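Local coordinates for protein 2-Cys peroxiredoxin (Plasmodium yoelii, PDB 2H01) that probably acts as a thiol-specific peroxidase, reducing hydrogen peroxide and organic hydroperoxides to water and alcohols in a thioredoxin-linked antioxidant cycle, at residues 13-18 with 96-101; 35-40 with 122-127. All blocks are in the same frame, centred on the assembly; numbering follows the deposited sequence.

Interaction 1: residues 13-18 with 96-101; sequences AVFGDN and KHTLIS
Phe15 CG stands anti to its carbonyl carbon (chi1 -60°), beside the backbone N; the ring lies alongside Thr98, the two side chains pointing the same way, and ring atom CD1 rests 3.8 Å from Thr98 CB. In Ile100 the branch CG2, likewise anti to the carbonyl carbon, meets Ala13 CB at 3.7 Å. Ala13 and Ile100 form a non-hydrogen-bonded antiparallel pair and share one face of the sheet. Val14 and Leu99 form the adjoining hydrogen-bonded pair, with side chains on the other face, where His79 of helix 76-83 touches both. Val14 N donates to Leu99 O at 3.1 Å, nearly in line with the carbonyl bond, and Leu99 N returns a bond to Val14 O at 3.0 Å that is straighter at the hydrogen (170°). Strand 10-14 then ends, but Gly16 CA still lies 3.8 Å from Lys96 O before the chain leaves. Just beyond the pair a water is placed to donate to Val14 O, at 3.1 Å, and His97 O, at 2.8 Å, though more acceptors are in reach than it has protons. Lys83 NZ bonds Phe15 O from outside. Val14 O takes the amide of Leu99, with the water and the CA-H of Thr98 close by, whereas the hydroxyl Thr98 OG1 is buried without a polar partner: the junction, away from the predicted active-site cysteine, rests mainly on backbone bonds and apolar touches.

Interaction 2: residues 35-40 with 122-127; sequences LLYFYP and RAFVLI
Leu35 forks between two side chains of the opposite strand: its CD1 reaches the Phe124 ring, 4.2 Å from ring atom CD1, while its CD2 sits 4.1 Å from Leu126 CB, the side chains of Leu35 and Leu126 crossing at about a right angle. Phe124 in turn projects between Leu35 and Tyr37, and its ring edge abuts Tyr37 CB, which lies near the ring plane and 3.5 Å from Phe124 CD1. Tyr37 CG occupies the position between backbone N and carbonyl carbon (chi1 69°), and the ring heads away from strand 123-127, toward Ile51 and Leu54 of helix 49-56. Ile150 of helix 147-163 touches both Leu35 and Phe124 on this same face. The other face is made of Leu36 against Val125 and of Phe38 beside Ala123, where the bulky ring is matched by a single methyl, Phe38 CD1 being 4.4 Å from Ala123 CB. The backbones run antiparallel. Leu36 and Val125 exchange two bonds, of which Val125 N to Leu36 O is 2.7 Å; Phe38 N donates to Ala123 O at 2.9 Å, and the return bond from Ala123 N to Phe38 O is weak. At the Pro40 end of the pairing, Pro40 CD lies over one face of the Arg122 guanidinium, toward its rim, with Pro40 CG 3.6 Å from Arg122 NH1. Pro40 opens the PxxxTxxC motif of peroxiredoxins, which ends at Cys47, the predicted peroxidatic cysteine, and the Arg122 side chain lies about 8 Å from that of Cys47. A close-packed apolar ladder thus ends in a proline-guanidinium contact, consistent with Arg122 being the arginine found beside this cysteine across the family.

From the N terminus the chain passes 13-18, then 35-40, then 96-101 and finally 122-127, so the two contacts cross rather than nest. Interaction 1 closes a loop of 77 intervening residues and interaction 2 one of 81. Between them runs strand 66-72, parallel to both 33-38 and 98-101, which merges the two antiparallel pairings into one mixed sheet of the thioredoxin-like fold. Interaction 1 joins the N-terminal hairpin strand 10-14 to that sheet, and interaction 2 adds strand 119-127 on the far side of 33-38. The contacts meet directly across strand 66-72, where Leu99 CD2 lies 3.7 Å from Tyr37 OH and Ile100 CD1 4.2 Å from Leu36 CD1.

Interaction 1: residues 13-18 with 96-101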
ATOM      1  N   ALA A  13       9.015   6.483   9.246  1.00 31.87           N
ATOM      2  CA  ALA A  13       7.661   5.979   9.401  1.00 32.67           C
ATOM      3  C   ALA A  13       7.040   6.200  10.766  1.00 32.59           C
ATOM      4  O   ALA A  13       7.734   6.327  11.773  1.00 32.46           O
ATOM      5  CB  ALA A  13       7.634   4.487   9.076  1.00 32.72           C
ATOM      6  N   VAL A  14       5.731   6.387  10.750  1.00 31.64           N
ATOM      7  CA  VAL A  14       4.929   6.341  11.943  1.00 31.60           C
ATOM      8  C   VAL A  14       4.166   5.054  12.025  1.00 31.34           C
ATOM      9  O   VAL A  14       3.366   4.736  11.155  1.00 31.35           O
ATOM     10  CB  VAL A  14       3.915   7.433  11.977  1.00 31.90           C
ATOM     11  CG1 VAL A  14       3.327   7.532  13.350  1.00 31.52           C
ATOM     12  CG2 VAL A  14       4.517   8.708  11.544  1.00 33.67           C
ATOM     13  N   PHE A  15       4.405   4.321  13.096  1.00 32.35           N
ATOM     14  CA  PHE A  15       3.720   3.046  13.279  1.00 33.00           C
ATOM     15  C   PHE A  15       2.348   3.187  13.929  1.00 34.40           C
ATOM     16  O   PHE A  15       1.927   4.286  14.290  1.00 35.28           O
ATOM     17  CB  PHE A  15       4.601   2.114  14.115  1.00 32.35           C
ATOM     18  CG  PHE A  15       5.940   1.816  13.490  1.00 31.38           C
ATOM     19  CD1 PHE A  15       6.021   1.176  12.255  1.00 32.18           C
ATOM     20  CD2 PHE A  15       7.119   2.161  14.140  1.00 31.90           C
ATOM     21  CE1 PHE A  15       7.260   0.879  11.679  1.00 32.45           C
ATOM     22  CE2 PHE A  15       8.367   1.869  13.569  1.00 31.25           C
ATOM     23  CZ  PHE A  15       8.435   1.225  12.338  1.00 31.06           C
ATOM     24  N   GLY A  16       1.650   2.071  14.066  1.00 35.34           N
ATOM     25  CA  GLY A  16       0.496   2.007  14.938  1.00 36.60           C
ATOM     26  C   GLY A  16       0.792   2.514  16.329  1.00 37.60           C
ATOM     27  O   GLY A  16       0.123   3.396  16.824  1.00 37.44           O
ATOM     28  N   ASP A  17       1.800   1.933  16.954  1.00 39.92           N
ATOM     29  CA  ASP A  17       2.478   2.530  18.096  1.00 41.79           C
ATOM     30  C   ASP A  17       2.341   4.050  18.203  1.00 41.60           C
ATOM     31  O   ASP A  17       2.301   4.590  19.297  1.00 41.20           O
ATOM     32  CB  ASP A  17       3.959   2.141  18.117  1.00 44.28           C
ATOM     33  CG  ASP A  17       4.184   0.704  18.526  1.00 49.28           C
ATOM     34  OD1 ASP A  17       4.151   0.411  19.729  1.00 51.29           O
ATOM     35  OD2 ASP A  17       4.420  -0.210  17.715  1.00 50.13           O
ATOM     36  N   ASN A  18       2.264   4.742  17.073  1.00 40.71           N
ATOM     37  CA  ASN A  18       2.553   6.176  17.026  1.00 39.66           C
ATOM     38  C   ASN A  18       3.997   6.450  17.382  1.00 38.93           C
ATOM     39  O   ASN A  18       4.348   7.531  17.808  1.00 38.04           O
ATOM     40  CB  ASN A  18       1.653   6.957  17.977  1.00 41.11           C
ATOM     41  CG  ASN A  18       0.289   7.229  17.408  1.00 41.78           C
ATOM     42  OD1 ASN A  18       0.008   6.943  16.261  1.00 43.99           O
ATOM     43  ND2 ASN A  18      -0.565   7.796  18.222  1.00 43.12           N
ATOM     44  N   LYS A  96      -4.005   1.712  12.743  1.00 28.96           N
ATOM     45  CA  LYS A  96      -3.217   0.726  13.427  0.50 28.21           C
ATOM     46  C   LYS A  96      -2.133   0.126  12.535  1.00 29.01           C
ATOM     47  O   LYS A  96      -1.343  -0.701  12.963  1.00 29.25           O
ATOM     48  CB  LYS A  96      -4.118  -0.309  14.074  0.50 26.88           C
ATOM     49  CG  LYS A  96      -4.727   0.178  15.364  0.50 25.81           C
ATOM     50  CD  LYS A  96      -3.652   0.684  16.312  0.50 25.91           C
ATOM     51  CE  LYS A  96      -4.200   1.587  17.416  0.50 25.46           C
ATOM     52  NZ  LYS A  96      -5.093   0.930  18.389  0.50 23.90           N
ATOM     53  N   HIS A  97      -2.074   0.597  11.299  1.00 28.50           N
ATOM     54  CA  HIS A  97      -1.052   0.130  10.362  1.00 27.68           C
ATOM     55  C   HIS A  97      -0.091   1.295  10.082  1.00 28.61           C
ATOM     56  O   HIS A  97      -0.430   2.450  10.317  1.00 30.48           O
ATOM     57  CB  HIS A  97      -1.686  -0.398   9.066  1.00 26.33           C
ATOM     58  CG  HIS A  97      -2.417   0.633   8.263  1.00 24.67           C
ATOM     59  ND1 HIS A  97      -1.796   1.414   7.314  1.00 22.71           N
ATOM     60  CD2 HIS A  97      -3.730   0.963   8.222  1.00 22.62           C
ATOM     61  CE1 HIS A  97      -2.694   2.176   6.715  1.00 22.02           C
ATOM     62  NE2 HIS A  97      -3.876   1.920   7.248  1.00 22.31           N
ATOM     63  N   THR A  98       1.102   1.002   9.586  1.00 29.04           N
ATOM     64  CA  THR A  98       2.081   2.054   9.362  1.00 28.99           C
ATOM     65  C   THR A  98       1.919   2.970   8.152  1.00 27.66           C
ATOM     66  O   THR A  98       1.448   2.569   7.094  1.00 27.39           O
ATOM     67  CB  THR A  98       3.540   1.475   9.379  1.00 30.63           C
ATOM     68  OG1 THR A  98       4.310   2.045   8.310  1.00 31.68           O
ATOM     69  CG2 THR A  98       3.535  -0.030   9.279  1.00 30.64           C
ATOM     70  N   LEU A  99       2.287   4.231   8.351  1.00 27.60           N
ATOM     71  CA  LEU A  99       2.245   5.235   7.297  1.00 28.33           C
ATOM     72  C   LEU A  99       3.702   5.640   7.054  1.00 28.80           C
ATOM     73  O   LEU A  99       4.430   5.943   8.000  1.00 29.75           O
ATOM     74  CB  LEU A  99       1.428   6.452   7.744  1.00 27.56           C
ATOM     75  CG  LEU A  99      -0.072   6.247   8.019  1.00 28.36           C
ATOM     76  CD1 LEU A  99      -0.696   7.562   8.476  1.00 27.23           C
ATOM     77  CD2 LEU A  99      -0.770   5.752   6.760  1.00 27.83           C
ATOM     78  N   ILE A 100       4.150   5.807   6.001  1.00 20.00           N
ATOM     79  CA  ILE A 100       5.531   6.206   5.763  1.00 20.00           C
ATOM     80  C   ILE A 100       5.603   7.567   5.079  1.00 20.00           C
ATOM     81  O   ILE A 100       4.636   7.992   4.418  1.00 27.65           O
ATOM     82  CB  ILE A 100       6.259   5.148   4.912  1.00 20.00           C
ATOM     83  CG1 ILE A 100       5.555   4.969   3.565  1.00 20.00           C
ATOM     84  CG2 ILE A 100       6.335   3.824   5.658  1.00 20.00           C
ATOM     85  CD1 ILE A 100       6.333   4.129   2.577  1.00 20.00           C
ATOM     86  N   SER A 101       6.716   8.070   5.114  1.00 27.91           N
ATOM     87  CA  SER A 101       6.864   9.447   4.685  1.00 28.93           C
ATOM     88  C   SER A 101       7.803   9.565   3.509  1.00 29.38           C
ATOM     89  O   SER A 101       8.991   9.270   3.635  1.00 30.50           O
ATOM     90  CB  SER A 101       7.382  10.299   5.849  1.00 29.70           C
ATOM     91  OG  SER A 101       7.736  11.608   5.426  1.00 33.25           O
TER
HETATM   92  O   HOH W   1       0.347   4.809  11.637  1.00 17.20           O

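Interaction 2: residues 35-40 with 122-127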
ATOM      1  N   LEU A  35       1.103  -4.460   0.812  1.00 18.07           N
ATOM      2  CA  LEU A  35       0.125  -3.679   0.063  1.00 17.48           C
ATOM      3  C   LEU A  35       0.550  -2.230   0.288  1.00 18.38           C
ATOM      4  O   LEU A  35       0.274  -1.643   1.341  1.00 19.59           O
ATOM      5  CB  LEU A  35      -1.309  -3.889   0.571  1.00 15.42           C
ATOM      6  CG  LEU A  35      -2.506  -3.438  -0.307  1.00 14.34           C
ATOM      7  CD1 LEU A  35      -2.642  -1.932  -0.350  1.00 14.57           C
ATOM      8  CD2 LEU A  35      -2.339  -3.974  -1.704  1.00 14.29           C
ATOM      9  N   LEU A  36       1.257  -1.674  -0.688  1.00 17.68           N
ATOM     10  CA  LEU A  36       1.716  -0.293  -0.622  1.00 17.03           C
ATOM     11  C   LEU A  36       0.698   0.562  -1.363  1.00 18.42           C
ATOM     12  O   LEU A  36       0.377   0.277  -2.523  1.00 19.69           O
ATOM     13  CB  LEU A  36       3.083  -0.144  -1.304  1.00 14.46           C
ATOM     14  CG  LEU A  36       3.579   1.311  -1.440  1.00 15.51           C
ATOM     15  CD1 LEU A  36       3.926   1.865  -0.063  1.00 15.46           C
ATOM     16  CD2 LEU A  36       4.795   1.384  -2.360  1.00 14.29           C
ATOM     17  N   TYR A  37       0.187   1.603  -0.708  1.00 17.78           N
ATOM     18  CA  TYR A  37      -0.784   2.477  -1.352  1.00 17.92           C
ATOM     19  C   TYR A  37      -0.394   3.940  -1.216  1.00 19.08           C
ATOM     20  O   TYR A  37       0.251   4.331  -0.244  1.00 19.08           O
ATOM     21  CB  TYR A  37      -2.200   2.249  -0.786  1.00 17.16           C
ATOM     22  CG  TYR A  37      -2.421   2.702   0.648  1.00 15.58           C
ATOM     23  CD1 TYR A  37      -2.176   1.849   1.720  1.00 16.13           C
ATOM     24  CD2 TYR A  37      -2.898   3.982   0.923  1.00 14.49           C
ATOM     25  CE1 TYR A  37      -2.409   2.248   3.040  1.00 16.06           C
ATOM     26  CE2 TYR A  37      -3.126   4.403   2.238  1.00 14.96           C
ATOM     27  CZ  TYR A  37      -2.882   3.527   3.288  1.00 16.50           C
ATOM     28  OH  TYR A  37      -3.130   3.935   4.575  1.00 16.19           O
ATOM     29  N   PHE A  38      -0.783   4.745  -2.199  1.00 19.79           N
ATOM     30  CA  PHE A  38      -0.461   6.170  -2.204  1.00 21.04           C
ATOM     31  C   PHE A  38      -1.672   7.093  -2.155  1.00 21.55           C
ATOM     32  O   PHE A  38      -2.720   6.809  -2.727  1.00 22.85           O
ATOM     33  CB  PHE A  38       0.331   6.555  -3.466  1.00 19.95           C
ATOM     34  CG  PHE A  38       1.707   5.968  -3.540  1.00 19.90           C
ATOM     35  CD1 PHE A  38       1.907   4.685  -4.036  1.00 21.88           C
ATOM     36  CD2 PHE A  38       2.812   6.702  -3.114  1.00 21.11           C
ATOM     37  CE1 PHE A  38       3.197   4.132  -4.113  1.00 22.81           C
ATOM     38  CE2 PHE A  38       4.106   6.164  -3.182  1.00 23.21           C
ATOM     39  CZ  PHE A  38       4.295   4.872  -3.685  1.00 23.91           C
ATOM     40  N   TYR A  39      -1.525   8.208  -1.459  1.00 21.59           N
ATOM     41  CA  TYR A  39      -2.578   9.210  -1.424  1.00 20.82           C
ATOM     42  C   TYR A  39      -1.837  10.549  -1.525  1.00 20.09           C
ATOM     43  O   TYR A  39      -0.671  10.649  -1.159  1.00 19.16           O
ATOM     44  CB  TYR A  39      -3.433   9.103  -0.155  1.00 21.46           C
ATOM     45  CG  TYR A  39      -2.699   9.250   1.154  1.00 23.77           C
ATOM     46  CD1 TYR A  39      -2.003   8.177   1.710  1.00 22.89           C
ATOM     47  CD2 TYR A  39      -2.708  10.470   1.848  1.00 24.18           C
ATOM     48  CE1 TYR A  39      -1.337   8.307   2.920  1.00 22.04           C
ATOM     49  CE2 TYR A  39      -2.041  10.614   3.056  1.00 22.46           C
ATOM     50  CZ  TYR A  39      -1.360   9.529   3.586  1.00 22.26           C
ATOM     51  OH  TYR A  39      -0.702   9.662   4.777  1.00 21.89           O
ATOM     52  N   PRO A  40      -2.500  11.582  -2.060  1.00 20.71           N
ATOM     53  CA  PRO A  40      -1.910  12.913  -2.224  1.00 21.58           C
ATOM     54  C   PRO A  40      -1.343  13.576  -0.969  1.00 21.70           C
ATOM     55  O   PRO A  40      -0.135  13.784  -0.844  1.00 22.22           O
ATOM     56  CB  PRO A  40      -3.062  13.738  -2.808  1.00 20.53           C
ATOM     57  CG  PRO A  40      -3.910  12.724  -3.516  1.00 19.72           C
ATOM     58  CD  PRO A  40      -3.889  11.556  -2.558  1.00 21.05           C
ATOM     59  N   ARG A 122      -3.322   8.538  -6.372  1.00 25.05           N
ATOM     60  CA  ARG A 122      -3.870   7.386  -5.659  1.00 25.00           C
ATOM     61  C   ARG A 122      -3.494   6.080  -6.379  1.00 24.92           C
ATOM     62  O   ARG A 122      -3.691   5.958  -7.586  1.00 23.31           O
ATOM     63  CB  ARG A 122      -5.389   7.510  -5.564  1.00 24.73           C
ATOM     64  CG  ARG A 122      -5.879   8.543  -4.541  1.00 25.99           C
ATOM     65  CD  ARG A 122      -7.392   8.659  -4.578  1.00 27.62           C
ATOM     66  NE  ARG A 122      -7.918   9.500  -3.504  1.00 31.32           N
ATOM     67  CZ  ARG A 122      -7.787  10.826  -3.443  1.00 33.07           C
ATOM     68  NH1 ARG A 122      -7.145  11.484  -4.399  1.00 34.47           N
ATOM     69  NH2 ARG A 122      -8.292  11.496  -2.415  1.00 32.25           N
ATOM     70  N   ALA A 123      -2.950   5.114  -5.637  1.00 23.53           N
ATOM     71  CA  ALA A 123      -2.558   3.839  -6.231  1.00 23.30           C
ATOM     72  C   ALA A 123      -2.422   2.698  -5.218  1.00 22.80           C
ATOM     73  O   ALA A 123      -1.992   2.918  -4.076  1.00 23.92           O
ATOM     74  CB  ALA A 123      -1.240   4.012  -6.987  1.00 23.05           C
ATOM     75  N   PHE A 124      -2.799   1.485  -5.634  1.00 21.24           N
ATOM     76  CA  PHE A 124      -2.663   0.308  -4.774  1.00 21.28           C
ATOM     77  C   PHE A 124      -1.651  -0.598  -5.463  1.00 21.26           C
ATOM     78  O   PHE A 124      -1.835  -0.978  -6.619  1.00 24.68           O
ATOM     79  CB  PHE A 124      -3.991  -0.452  -4.600  1.00 21.58           C
ATOM     80  CG  PHE A 124      -5.058   0.325  -3.865  1.00 21.87           C
ATOM     81  CD1 PHE A 124      -4.818   0.848  -2.598  1.00 22.65           C
ATOM     82  CD2 PHE A 124      -6.300   0.554  -4.458  1.00 20.77           C
ATOM     83  CE1 PHE A 124      -5.805   1.599  -1.929  1.00 22.30           C
ATOM     84  CE2 PHE A 124      -7.287   1.301  -3.801  1.00 19.73           C
ATOM     85  CZ  PHE A 124      -7.039   1.824  -2.538  1.00 19.93           C
ATOM     86  N   VAL A 125      -0.576  -0.927  -4.761  1.00 19.95           N
ATOM     87  CA  VAL A 125       0.472  -1.770  -5.322  1.00 19.11           C
ATOM     88  C   VAL A 125       0.696  -2.997  -4.451  1.00 19.48           C
ATOM     89  O   VAL A 125       1.111  -2.887  -3.297  1.00 19.42           O
ATOM     90  CB  VAL A 125       1.790  -0.987  -5.435  1.00 19.83           C
ATOM     91  CG1 VAL A 125       2.833  -1.809  -6.193  1.00 19.78           C
ATOM     92  CG2 VAL A 125       1.530   0.341  -6.143  1.00 19.25           C
ATOM     93  N   LEU A 126       0.418  -4.169  -5.006  1.00 19.38           N
ATOM     94  CA  LEU A 126       0.583  -5.410  -4.258  1.00 18.54           C
ATOM     95  C   LEU A 126       1.912  -6.057  -4.630  1.00 17.35           C
ATOM     96  O   LEU A 126       2.200  -6.274  -5.808  1.00 17.03           O
ATOM     97  CB  LEU A 126      -0.590  -6.358  -4.547  1.00 17.96           C
ATOM     98  CG  LEU A 126      -0.494  -7.796  -4.034  1.00 18.61           C
ATOM     99  CD1 LEU A 126      -0.356  -7.819  -2.515  1.00 17.21           C
ATOM    100  CD2 LEU A 126      -1.718  -8.573  -4.493  1.00 17.92           C
ATOM    101  N   ILE A 127       2.659  -6.366  -3.720  1.00 20.00           N
ATOM    102  CA  ILE A 127       4.002  -6.921  -3.827  1.00 20.00           C
ATOM    103  C   ILE A 127       4.103  -8.264  -3.110  1.00 20.00           C
ATOM    104  O   ILE A 127       3.590  -8.402  -1.977  1.00 18.20           O
ATOM    105  CB  ILE A 127       5.039  -5.937  -3.254  1.00 20.00           C
ATOM    106  CG1 ILE A 127       4.806  -4.531  -3.812  1.00 20.00           C
ATOM    107  CG2 ILE A 127       6.451  -6.411  -3.565  1.00 20.00           C
ATOM    108  CD1 ILE A 127       5.575  -3.451  -3.086  1.00 20.00           C
TER